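Local coordinates for RagB/SusD domain protein (Flavobacterium johnsoniae, PDB 5J90) that binds chitin as a SusD-like outer-membrane lipoprotein and probably captures chitin chains at the cell surface for a polysaccharide utilization system, at residues S57-G62 / L263-S268; I274-G277 / R282-S285; Q313-I318 / A385-P390; Q423-G428 / P445-V450. All blocks are in the same frame, centred on the assembly; numbering follows the deposited sequence.

Contact 1 of 4, residues S57-G62 / L263-S268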
loop_
_atom_site.group_PDB
_atom_site.type_symbol
_atom_site.label_atom_id
_atom_site.label_comp_id
_atom_site.label_asym_id
_atom_site.label_seq_id
_atom_site.Cartn_x
_atom_site.Cartn_y
_atom_site.Cartn_z
ATOM N N SER A 57 -2.289 -9.302 -19.306
ATOM C CA SER A 57 -1.786 -10.269 -18.344
ATOM C C SER A 57 -1.181 -11.553 -18.941
ATOM O O SER A 57 -0.297 -12.156 -18.325
ATOM C CB SER A 57 -2.845 -10.596 -17.301
ATOM O OG SER A 57 -4.017 -11.119 -17.889
ATOM N N ASP A 58 -1.615 -11.970 -20.136
ATOM C CA ASP A 58 -0.986 -13.150 -20.753
ATOM C C ASP A 58 0.501 -12.922 -20.997
ATOM O O ASP A 58 1.282 -13.872 -21.045
ATOM C CB ASP A 58 -1.650 -13.516 -22.085
ATOM C CG ASP A 58 -2.947 -14.291 -21.911
ATOM O OD1 ASP A 58 -3.267 -14.719 -20.775
ATOM O OD2 ASP A 58 -3.659 -14.466 -22.929
ATOM N N ILE A 59 0.883 -11.657 -21.147
ATOM C CA ILE A 59 2.271 -11.286 -21.392
ATOM C C ILE A 59 2.976 -10.847 -20.099
ATOM O O ILE A 59 4.079 -11.299 -19.809
ATOM C CB ILE A 59 2.357 -10.205 -22.488
ATOM C CG1 ILE A 59 1.818 -10.779 -23.810
ATOM C CG2 ILE A 59 3.785 -9.703 -22.630
ATOM C CD1 ILE A 59 1.847 -9.802 -24.970
ATOM N N TRP A 60 2.343 -9.984 -19.310
ATOM C CA TRP A 60 2.962 -9.509 -18.072
ATOM C C TRP A 60 3.252 -10.656 -17.100
ATOM O O TRP A 60 4.216 -10.597 -16.335
ATOM C CB TRP A 60 2.080 -8.458 -17.408
ATOM C CG TRP A 60 1.858 -7.210 -18.242
ATOM C CD1 TRP A 60 2.707 -6.667 -19.173
ATOM C CD2 TRP A 60 0.705 -6.363 -18.209
ATOM N NE1 TRP A 60 2.147 -5.535 -19.717
ATOM C CE2 TRP A 60 0.917 -5.330 -19.148
ATOM C CE3 TRP A 60 -0.487 -6.377 -17.477
ATOM C CZ2 TRP A 60 -0.018 -4.314 -19.361
ATOM C CZ3 TRP A 60 -1.416 -5.369 -17.694
ATOM C CH2 TRP A 60 -1.175 -4.354 -18.628
ATOM N N SER A 61 2.417 -11.696 -17.134
ATOM C CA SER A 61 2.577 -12.876 -16.279
ATOM C C SER A 61 3.847 -13.661 -16.573
ATOM O O SER A 61 4.229 -14.524 -15.791
ATOM C CB SER A 61 1.401 -13.828 -16.492
ATOM O OG SER A 61 1.394 -14.302 -17.841
ATOM N N GLY A 62 4.455 -13.416 -17.731
ATOM C CA GLY A 62 5.553 -14.246 -18.188
ATOM C C GLY A 62 5.153 -15.495 -18.956
ATOM O O GLY A 62 6.018 -16.301 -19.310
ATOM N N LEU A 263 -0.002 -15.601 -35.832
ATOM C CA LEU A 263 1.374 -15.530 -35.339
ATOM C C LEU A 263 1.613 -14.283 -34.480
ATOM O O LEU A 263 2.706 -13.716 -34.483
ATOM C CB LEU A 263 2.370 -15.562 -36.503
ATOM C CG LEU A 263 2.244 -16.720 -37.499
ATOM C CD1 LEU A 263 3.320 -16.594 -38.577
ATOM C CD2 LEU A 263 2.329 -18.076 -36.812
ATOM N N ASP A 264 0.588 -13.869 -33.737
ATOM C CA ASP A 264 0.672 -12.652 -32.931
ATOM C C ASP A 264 1.065 -12.922 -31.479
ATOM O O ASP A 264 1.256 -11.988 -30.692
ATOM C CB ASP A 264 -0.654 -11.901 -32.954
ATOM C CG ASP A 264 -0.723 -10.855 -34.046
ATOM O OD1 ASP A 264 0.324 -10.538 -34.667
ATOM O OD2 ASP A 264 -1.838 -10.338 -34.262
ATOM N N ILE A 265 1.168 -14.191 -31.114
ATOM C CA ILE A 265 1.620 -14.552 -29.768
ATOM C C ILE A 265 2.437 -15.838 -29.848
ATOM O O ILE A 265 2.144 -16.732 -30.670
ATOM C CB ILE A 265 0.437 -14.650 -28.750
ATOM C CG1 ILE A 265 0.931 -14.516 -27.297
ATOM C CG2 ILE A 265 -0.369 -15.929 -28.931
ATOM C CD1 ILE A 265 1.354 -13.101 -26.938
ATOM N N ARG A 266 3.473 -15.910 -29.016
ATOM C CA ARG A 266 4.419 -17.021 -29.013
ATOM C C ARG A 266 4.754 -17.432 -27.580
ATOM O O ARG A 266 4.415 -16.726 -26.618
ATOM C CB ARG A 266 5.730 -16.610 -29.702
ATOM C CG ARG A 266 5.625 -16.100 -31.148
ATOM C CD ARG A 266 5.551 -17.222 -32.186
ATOM N NE ARG A 266 4.200 -17.746 -32.315
ATOM C CZ ARG A 266 3.812 -18.634 -33.229
ATOM N NH1 ARG A 266 4.678 -19.103 -34.125
ATOM N NH2 ARG A 266 2.556 -19.045 -33.252
ATOM N N MET A 267 5.418 -18.573 -27.432
ATOM C CA MET A 267 6.074 -18.932 -26.183
ATOM C C MET A 267 6.930 -17.762 -25.689
ATOM O O MET A 267 7.550 -17.056 -26.489
ATOM C CB MET A 267 6.970 -20.144 -26.431
ATOM C CG MET A 267 7.675 -20.686 -25.200
ATOM S SD MET A 267 8.809 -22.000 -25.707
ATOM C CE MET A 267 9.143 -22.776 -24.129
ATOM N N SER A 268 6.962 -17.547 -24.375
ATOM C CA SER A 268 7.777 -16.476 -23.799
ATOM C C SER A 268 9.179 -16.935 -23.414
ATOM O O SER A 268 9.435 -18.126 -23.234
ATOM C CB SER A 268 7.109 -15.941 -22.533
ATOM O OG SER A 268 7.177 -16.931 -21.526
#
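Ser268 holds OG between its backbone N and carbonyl carbon (chi1 69°), which turns the hydroxyl to the carbonyl of Gly62, while Ile265 swings CG1 away from its own N (chi1 -159°) and sends CD1 to Ile59. The hydroxyl donates to the carbonyl in a short bond, Ser268 OG to Gly62 O at 2.6 Å, reaching the oxygen from 42° above the carbonyl plane. The same OG caps Met271 N at the start of helix 269-277, so one hydroxyl gives its proton to the 57-62 turn and accepts from the helix. Replacing the serine by an alanine removes the hydroxyl and is likely to leave Gly62 O without this donor and Met271 N without its cap. Gly62 has a positive phi, a conformation that suits glycine, because a beta-carbon would collide with the carbonyl oxygen of Ser61. The second touch is apolar: the two isoleucines lie alongside, running in opposed directions, with Ile265 CD1 3.9 Å from Ile59 CD1. Ser61 OG donates to Ser57 O at 2.8 Å, in the carbonyl plane, and Ser61 N binds the same oxygen. The arrangement is a serine N-cap tied to the glycine-ended turn of helix 57-60, beside the antiparallel strand pair 64-65 and 266-267.

Contact 2 of 4, residues I274-G277 / R282-S285; sequences IMKG and RIAS
Met275 and Ile283 point their CB atoms at each other across the short turn that joins two helices, and their chains lie one beside the other. Ile283 CD1 reaches back to the base of the methionine, 4.0 Å from Met275 CB. The thioether runs the other way: Met275 CE ends over the backbone at the Arg282-Ile283 peptide, 3.5 Å from Ile283 N and 3.8 Å from Arg282 C. This methyl also rests 3.8 Å from Arg282 CB, so the tip of the methionine covers the peptide while its root is covered by the isoleucine. The bend that makes this possible is at the sulfur, where chi3 is 73° after an extended chi2; it folds CE toward the backbone. Ile283 in turn has CG1 opposite its own N (chi1 -158°) and an extended chi2, which stretches CD1 toward helix 269-277. Lys276 adds a looser touch at the margin, its CG 4.3 Å from Ile283 CD1, although its CB points away and its amine forms a salt bridge with Glu272. No hydrogen bond crosses between 274-277 and 282-285. The guanidinium of Arg282 turns elsewhere, to a salt bridge with Asp280 and hydrogen bonds with Ser364 and Gln423. Helix 269-277 and the short helix 283-286, with the turn between them, lie against helix 413-428, where Met275 and Arg282 pack on Ile426; Arg282 also meets Phe365 and Arg368 of helix 353-368.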
loop_
_atom_site.group_PDB
_atom_site.type_symbol
_atom_site.label_atom_id
_atom_site.label_comp_id
_atom_site.label_asym_id
_atom_site.label_seq_id
_atom_site.Cartn_x
_atom_site.Cartn_y
_atom_site.Cartn_z
ATOM N N ILE A 274 12.378 -21.342 -17.619
ATOM C CA ILE A 274 11.912 -22.161 -16.511
ATOM C C ILE A 274 11.609 -23.600 -16.929
ATOM O O ILE A 274 12.071 -24.543 -16.289
ATOM C CB ILE A 274 10.710 -21.490 -15.814
ATOM C CG1 ILE A 274 11.188 -20.199 -15.138
ATOM C CG2 ILE A 274 10.073 -22.434 -14.805
ATOM C CD1 ILE A 274 10.073 -19.348 -14.523
ATOM N N MET A 275 10.843 -23.778 -17.998
ATOM C CA MET A 275 10.449 -25.131 -18.384
ATOM C C MET A 275 11.600 -25.943 -19.005
ATOM O O MET A 275 11.718 -27.142 -18.739
ATOM C CB MET A 275 9.178 -25.125 -19.248
ATOM C CG MET A 275 7.964 -24.567 -18.480
ATOM S SD MET A 275 6.356 -24.890 -19.235
ATOM C CE MET A 275 6.190 -26.643 -18.899
ATOM N N LYS A 276 12.457 -25.298 -19.793
ATOM C CA LYS A 276 13.655 -25.983 -20.294
ATOM C C LYS A 276 14.610 -26.314 -19.154
ATOM O O LYS A 276 15.204 -27.393 -19.128
ATOM C CB LYS A 276 14.393 -25.135 -21.324
ATOM C CG LYS A 276 13.880 -25.238 -22.739
ATOM C CD LYS A 276 14.916 -24.624 -23.671
ATOM C CE LYS A 276 14.676 -24.965 -25.124
ATOM N NZ LYS A 276 15.535 -24.114 -25.997
ATOM N N GLY A 277 14.776 -25.386 -18.216
ATOM C CA GLY A 277 15.673 -25.609 -17.093
ATOM C C GLY A 277 15.305 -26.866 -16.332
ATOM O O GLY A 277 16.167 -27.668 -15.956
ATOM N N ARG A 282 5.718 -31.124 -19.427
ATOM C CA ARG A 282 4.514 -30.386 -19.805
ATOM C C ARG A 282 4.771 -29.431 -20.967
ATOM O O ARG A 282 3.830 -28.943 -21.589
ATOM C CB ARG A 282 3.941 -29.630 -18.597
ATOM C CG ARG A 282 3.336 -30.562 -17.557
ATOM C CD ARG A 282 3.004 -29.828 -16.249
ATOM N NE ARG A 282 4.215 -29.456 -15.522
ATOM C CZ ARG A 282 4.222 -28.986 -14.276
ATOM N NH1 ARG A 282 3.076 -28.831 -13.621
ATOM N NH2 ARG A 282 5.369 -28.683 -13.692
ATOM N N ILE A 283 6.042 -29.192 -21.278
ATOM C CA ILE A 283 6.403 -28.237 -22.315
ATOM C C ILE A 283 5.820 -28.636 -23.673
ATOM O O ILE A 283 5.483 -27.776 -24.481
ATOM C CB ILE A 283 7.937 -28.072 -22.409
ATOM C CG1 ILE A 283 8.318 -26.741 -23.055
ATOM C CG2 ILE A 283 8.569 -29.245 -23.153
ATOM C CD1 ILE A 283 9.803 -26.446 -22.957
ATOM N N ALA A 284 5.675 -29.941 -23.895
ATOM C CA ALA A 284 5.288 -30.454 -25.207
ATOM C C ALA A 284 3.834 -30.152 -25.557
ATOM O O ALA A 284 3.509 -29.946 -26.722
ATOM C CB ALA A 284 5.560 -31.947 -25.294
ATOM N N SER A 285 2.956 -30.125 -24.562
ATOM C CA SER A 285 1.570 -29.774 -24.837
ATOM C C SER A 285 1.328 -28.275 -24.666
ATOM O O SER A 285 0.396 -27.734 -25.252
ATOM C CB SER A 285 0.595 -30.585 -23.986
ATOM O OG SER A 285 0.757 -30.322 -22.602
#

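Contact 3 of 4, residues Q313-I318 / A385-P390; sequences QDFSGI and AAYVDP
Phe315 reaches Asp389, Tyr387 and Pro390 with the far end of its ring, and it carries the whole contact. Its CB points across to 385-390, and CG stands opposite the carbonyl carbon, close beside the backbone N (chi1 -81°), which carries the ring across toward the 385-390 loop; only the far half of the ring reaches it. There CE2 lies 4.0 Å from Tyr387 OH, the hydroxyl approaching the ring obliquely, neither over the face nor at the edge. One atom further, at the tip, CZ meets Asp389 OD1 at 3.6 Å. The carboxylate oxygen sits at the ring edge, near the ring plane, and the two planes are 80° apart; an oxygen there would probably be drawn weakly to the positive rim of the ring. The same CZ also lies 4.3 Å from Pro390 CD, an apolar touch. The polar groups are held from outside: Asp389 OD2 bonds to His312 and Asn395, and Tyr387 OH to Gly299 O. His312 in addition meets the Phe315 ring, their planes at about 50°. The contact joins the loop between helix 283-286 and strand 326-328 to the loop between helices 373-378 and 413-428. Tyr387 packs on Ala269 and Glu272 of helix 269-277, and the backbone of Ser316 bonds to Met267 of strand 266-267.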
loop_
_atom_site.group_PDB
_atom_site.type_symbol
_atom_site.label_atom_id
_atom_site.label_comp_id
_atom_site.label_asym_id
_atom_site.label_seq_id
_atom_site.Cartn_x
_atom_site.Cartn_y
_atom_site.Cartn_z
ATOM N N GLN A 313 8.465 -14.266 -35.362
ATOM C CA GLN A 313 7.179 -14.931 -35.582
ATOM C C GLN A 313 7.301 -16.445 -35.713
ATOM O O GLN A 313 6.322 -17.166 -35.522
ATOM C CB GLN A 313 6.465 -14.369 -36.808
ATOM C CG GLN A 313 7.042 -14.859 -38.125
ATOM C CD GLN A 313 6.469 -14.118 -39.307
ATOM O OE1 GLN A 313 5.706 -13.168 -39.146
ATOM N NE2 GLN A 313 6.837 -14.546 -40.511
ATOM N N ASP A 314 8.493 -16.922 -36.064
ATOM C CA ASP A 314 8.710 -18.348 -36.246
ATOM C C ASP A 314 9.366 -19.022 -35.044
ATOM O O ASP A 314 9.814 -20.165 -35.126
ATOM C CB ASP A 314 9.484 -18.626 -37.546
ATOM C CG ASP A 314 8.628 -18.415 -38.782
ATOM O OD1 ASP A 314 7.389 -18.571 -38.692
ATOM O OD2 ASP A 314 9.196 -18.098 -39.852
ATOM N N PHE A 315 9.385 -18.320 -33.910
ATOM C CA PHE A 315 9.691 -18.965 -32.630
ATOM C C PHE A 315 8.519 -19.889 -32.243
ATOM O O PHE A 315 7.541 -20.001 -32.990
ATOM C CB PHE A 315 9.936 -17.901 -31.547
ATOM C CG PHE A 315 11.329 -17.301 -31.571
ATOM C CD1 PHE A 315 11.871 -16.793 -32.746
ATOM C CD2 PHE A 315 12.089 -17.235 -30.412
ATOM C CE1 PHE A 315 13.142 -16.243 -32.762
ATOM C CE2 PHE A 315 13.365 -16.687 -30.421
ATOM C CZ PHE A 315 13.889 -16.184 -31.601
ATOM N N SER A 316 8.592 -20.543 -31.086
ATOM C CA SER A 316 7.567 -21.522 -30.715
ATOM C C SER A 316 6.166 -20.938 -30.548
ATOM O O SER A 316 5.981 -19.904 -29.901
ATOM C CB SER A 316 7.952 -22.270 -29.434
ATOM O OG SER A 316 8.974 -23.229 -29.669
ATOM N N GLY A 317 5.173 -21.610 -31.118
ATOM C CA GLY A 317 3.793 -21.206 -30.943
ATOM C C GLY A 317 3.187 -21.804 -29.683
ATOM O O GLY A 317 3.783 -22.666 -29.036
ATOM N N ILE A 318 1.993 -21.335 -29.332
ATOM C CA ILE A 318 1.243 -21.918 -28.228
ATOM C C ILE A 318 0.712 -23.266 -28.706
ATOM O O ILE A 318 0.264 -23.398 -29.849
ATOM C CB ILE A 318 0.093 -20.997 -27.768
ATOM C CG1 ILE A 318 0.591 -19.555 -27.579
ATOM C CG2 ILE A 318 -0.541 -21.546 -26.493
ATOM C CD1 ILE A 318 1.795 -19.418 -26.654
ATOM N N ALA A 385 17.126 -22.058 -16.945
ATOM C CA ALA A 385 18.176 -21.980 -17.962
ATOM C C ALA A 385 18.419 -20.557 -18.461
ATOM O O ALA A 385 17.518 -19.716 -18.465
ATOM C CB ALA A 385 17.826 -22.876 -19.138
ATOM N N ALA A 386 19.640 -20.288 -18.911
ATOM C CA ALA A 386 19.929 -19.016 -19.548
ATOM C C ALA A 386 19.078 -18.868 -20.801
ATOM O O ALA A 386 18.753 -19.858 -21.469
ATOM C CB ALA A 386 21.414 -18.907 -19.893
ATOM N N TYR A 387 18.713 -17.627 -21.108
ATOM C CA TYR A 387 17.901 -17.336 -22.276
ATOM C C TYR A 387 18.729 -16.691 -23.393
ATOM O O TYR A 387 19.440 -15.712 -23.165
ATOM C CB TYR A 387 16.695 -16.436 -21.939
ATOM C CG TYR A 387 15.995 -16.053 -23.212
ATOM C CD1 TYR A 387 15.216 -16.982 -23.895
ATOM C CD2 TYR A 387 16.177 -14.801 -23.788
ATOM C CE1 TYR A 387 14.613 -16.669 -25.093
ATOM C CE2 TYR A 387 15.572 -14.476 -24.993
ATOM C CZ TYR A 387 14.791 -15.420 -25.640
ATOM O OH TYR A 387 14.185 -15.124 -26.835
ATOM N N VAL A 388 18.602 -17.237 -24.600
ATOM C CA VAL A 388 19.290 -16.709 -25.773
ATOM C C VAL A 388 18.324 -16.439 -26.922
ATOM O O VAL A 388 17.512 -17.291 -27.281
ATOM C CB VAL A 388 20.374 -17.695 -26.270
ATOM C CG1 VAL A 388 20.979 -17.219 -27.592
ATOM C CG2 VAL A 388 21.451 -17.878 -25.220
ATOM N N ASP A 389 18.421 -15.239 -27.483
ATOM C CA ASP A 389 17.751 -14.878 -28.726
ATOM C C ASP A 389 18.849 -14.912 -29.790
ATOM O O ASP A 389 19.596 -13.945 -29.932
ATOM C CB ASP A 389 17.159 -13.467 -28.609
ATOM C CG ASP A 389 16.306 -13.078 -29.802
ATOM O OD1 ASP A 389 16.390 -13.758 -30.846
ATOM O OD2 ASP A 389 15.560 -12.078 -29.704
ATOM N N PRO A 390 18.953 -16.031 -30.530
ATOM C CA PRO A 390 20.140 -16.321 -31.352
ATOM C C PRO A 390 20.604 -15.171 -32.251
ATOM O O PRO A 390 21.792 -14.839 -32.239
ATOM C CB PRO A 390 19.693 -17.525 -32.183
ATOM C CG PRO A 390 18.691 -18.216 -31.314
ATOM C CD PRO A 390 17.937 -17.092 -30.646
#

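Contact 4 of 4, residues Q423-G428 / P445-V450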
loop_
_atom_site.group_PDB
_atom_site.type_symbol
_atom_site.label_atom_id
_atom_site.label_comp_id
_atom_site.label_asym_id
_atom_site.label_seq_id
_atom_site.Cartn_x
_atom_site.Cartn_y
_atom_site.Cartn_z
ATOM N N GLN A 423 5.746 -23.655 -9.212
ATOM C CA GLN A 423 4.973 -24.806 -9.675
ATOM C C GLN A 423 3.522 -24.429 -9.968
ATOM O O GLN A 423 2.908 -24.935 -10.912
ATOM C CB GLN A 423 5.095 -25.960 -8.682
ATOM C CG GLN A 423 6.479 -26.608 -8.743
ATOM C CD GLN A 423 6.804 -27.157 -10.127
ATOM O OE1 GLN A 423 5.951 -27.748 -10.793
ATOM N NE2 GLN A 423 8.048 -26.961 -10.566
ATOM N N LYS A 424 2.986 -23.508 -9.177
ATOM C CA LYS A 424 1.643 -22.991 -9.396
ATOM C C LYS A 424 1.569 -22.271 -10.749
ATOM O O LYS A 424 0.632 -22.471 -11.541
ATOM C CB LYS A 424 1.332 -22.027 -8.251
ATOM C CG LYS A 424 -0.101 -21.609 -8.112
ATOM C CD LYS A 424 -0.202 -20.717 -6.867
ATOM C CE LYS A 424 -1.604 -20.242 -6.626
ATOM N NZ LYS A 424 -1.563 -19.097 -5.668
ATOM N N TRP A 425 2.578 -21.452 -11.015
ATOM C CA TRP A 425 2.691 -20.710 -12.262
ATOM C C TRP A 425 2.752 -21.669 -13.462
ATOM O O TRP A 425 2.035 -21.482 -14.446
ATOM C CB TRP A 425 3.924 -19.814 -12.161
ATOM C CG TRP A 425 4.282 -18.915 -13.324
ATOM C CD1 TRP A 425 3.870 -17.626 -13.528
ATOM C CD2 TRP A 425 5.229 -19.198 -14.366
ATOM N NE1 TRP A 425 4.466 -17.106 -14.649
ATOM C CE2 TRP A 425 5.301 -18.053 -15.191
ATOM C CE3 TRP A 425 6.006 -20.317 -14.696
ATOM C CZ2 TRP A 425 6.130 -17.985 -16.311
ATOM C CZ3 TRP A 425 6.822 -20.251 -15.820
ATOM C CH2 TRP A 425 6.877 -19.095 -16.612
ATOM N N ILE A 426 3.574 -22.712 -13.378
ATOM C CA ILE A 426 3.628 -23.671 -14.485
ATOM C C ILE A 426 2.266 -24.342 -14.689
ATOM O O ILE A 426 1.787 -24.456 -15.820
ATOM C CB ILE A 426 4.726 -24.751 -14.299
ATOM C CG1 ILE A 426 6.112 -24.110 -14.240
ATOM C CG2 ILE A 426 4.671 -25.774 -15.450
ATOM C CD1 ILE A 426 7.224 -25.069 -13.783
ATOM N N ALA A 427 1.643 -24.785 -13.600
ATOM C CA ALA A 427 0.379 -25.510 -13.680
ATOM C C ALA A 427 -0.768 -24.688 -14.271
ATOM O O ALA A 427 -1.671 -25.246 -14.899
ATOM C CB ALA A 427 -0.007 -26.059 -12.301
ATOM N N GLY A 428 -0.743 -23.367 -14.063
ATOM C CA GLY A 428 -1.863 -22.525 -14.454
ATOM C C GLY A 428 -1.848 -22.051 -15.896
ATOM O O GLY A 428 -2.803 -21.417 -16.327
ATOM N N PRO A 445 6.979 -16.504 -9.961
ATOM C CA PRO A 445 8.415 -16.772 -10.068
ATOM C C PRO A 445 9.140 -15.505 -10.505
ATOM O O PRO A 445 8.502 -14.544 -10.949
ATOM C CB PRO A 445 8.478 -17.811 -11.190
ATOM C CG PRO A 445 7.325 -17.438 -12.091
ATOM C CD PRO A 445 6.231 -17.026 -11.120
ATOM N N LYS A 446 10.461 -15.482 -10.355
ATOM C CA LYS A 446 11.253 -14.377 -10.876
ATOM C C LYS A 446 11.116 -14.348 -12.401
ATOM O O LYS A 446 11.199 -15.390 -13.055
ATOM C CB LYS A 446 12.731 -14.525 -10.487
ATOM C CG LYS A 446 12.986 -14.729 -8.992
ATOM C CD LYS A 446 12.458 -13.585 -8.145
ATOM C CE LYS A 446 13.235 -12.303 -8.381
ATOM N NZ LYS A 446 12.916 -11.271 -7.346
ATOM N N LEU A 447 10.902 -13.154 -12.950
ATOM C CA LEU A 447 10.709 -12.957 -14.388
ATOM C C LEU A 447 11.759 -12.015 -14.970
ATOM O O LEU A 447 12.285 -11.143 -14.279
ATOM C CB LEU A 447 9.310 -12.381 -14.660
ATOM C CG LEU A 447 8.106 -13.199 -14.185
ATOM C CD1 LEU A 447 6.804 -12.441 -14.444
ATOM C CD2 LEU A 447 8.069 -14.580 -14.843
ATOM N N PHE A 448 12.056 -12.165 -16.256
ATOM C CA PHE A 448 13.000 -11.254 -16.903
ATOM C C PHE A 448 12.413 -9.849 -17.004
ATOM O O PHE A 448 11.304 -9.670 -17.508
ATOM C CB PHE A 448 13.356 -11.743 -18.314
ATOM C CG PHE A 448 14.035 -13.088 -18.350
ATOM C CD1 PHE A 448 15.138 -13.352 -17.549
ATOM C CD2 PHE A 448 13.580 -14.080 -19.201
ATOM C CE1 PHE A 448 15.768 -14.584 -17.594
ATOM C CE2 PHE A 448 14.203 -15.317 -19.248
ATOM C CZ PHE A 448 15.297 -15.566 -18.448
ATOM N N PRO A 449 13.164 -8.834 -16.553
ATOM C CA PRO A 449 12.683 -7.451 -16.670
ATOM C C PRO A 449 12.635 -6.981 -18.124
ATOM O O PRO A 449 13.396 -7.465 -18.967
ATOM C CB PRO A 449 13.724 -6.648 -15.884
ATOM C CG PRO A 449 14.963 -7.504 -15.907
ATOM C CD PRO A 449 14.437 -8.916 -15.815
ATOM N N VAL A 450 11.748 -6.045 -18.433
ATOM C CA VAL A 450 11.706 -5.493 -19.785
ATOM C C VAL A 450 12.998 -4.736 -20.083
ATOM O O VAL A 450 13.682 -4.269 -19.171
ATOM C CB VAL A 450 10.478 -4.570 -20.027
ATOM C CG1 VAL A 450 9.179 -5.350 -19.849
ATOM C CG2 VAL A 450 10.518 -3.330 -19.122
#
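Pro445 lies over one face of the Trp425 indole, with its CG 3.5 Å from the centroid of the five-membered ring and 8° off the ring normal, a CH-pi contact. Its CD comes as near, 3.4 Å from Trp425 CD1, so two carbons of the proline ring bear on the pyrrole half. Proline and indole cross at about a right angle. At the benzo end Leu447 CD2 touches Trp425 CZ2 more loosely, at 4.2 Å and from an oblique direction. The tryptophan is set by its first torsion: CG stands opposite the backbone N (chi1 -180°), and chi2 of 90° turns the ring face to the proline. Outward from this shell, Trp425 NE1 donates to Ser61 O, which fixes the indole's edge, while Tyr63 meets the ring, planes at about 60°, and its OH bonds to Trp425 O. Met271 and Ile274 of helix 269-277 also pack against the indole. A leucine in its place would probably leave Pro445 without its aromatic face and Ser61 O without its N-H donor. The proline follows a cis peptide bond, just past helix 432-442. The arrangement is a proline over a tryptophan face in a CH-pi contact, which fastens the loop after helix 432-442 to helix 413-428 within the helix-rich SusD-like fold.

The four contacts lie in one part of the SusD-like fold, with centres 12 to 16 Å apart. Helix 269-277 is common to them: contact 1 caps its start, contact 2 uses its end, and contacts 3 and 4 each lay an aromatic side chain on it. Strand 266-267 links contacts 1 and 3 through a probable hydrogen bond, Met267 N to Ser316 O at 2.9 Å, and helix 413-428 joins contacts 2 and 4. Contacts 1 and 2 also touch directly, Met267 CE lying 3.9 Å from Ile283 CD1. Along the chain each contact closes before the next opens, yet they touch one another in space, so the chain of this chitin-binding protein returns repeatedly to this region.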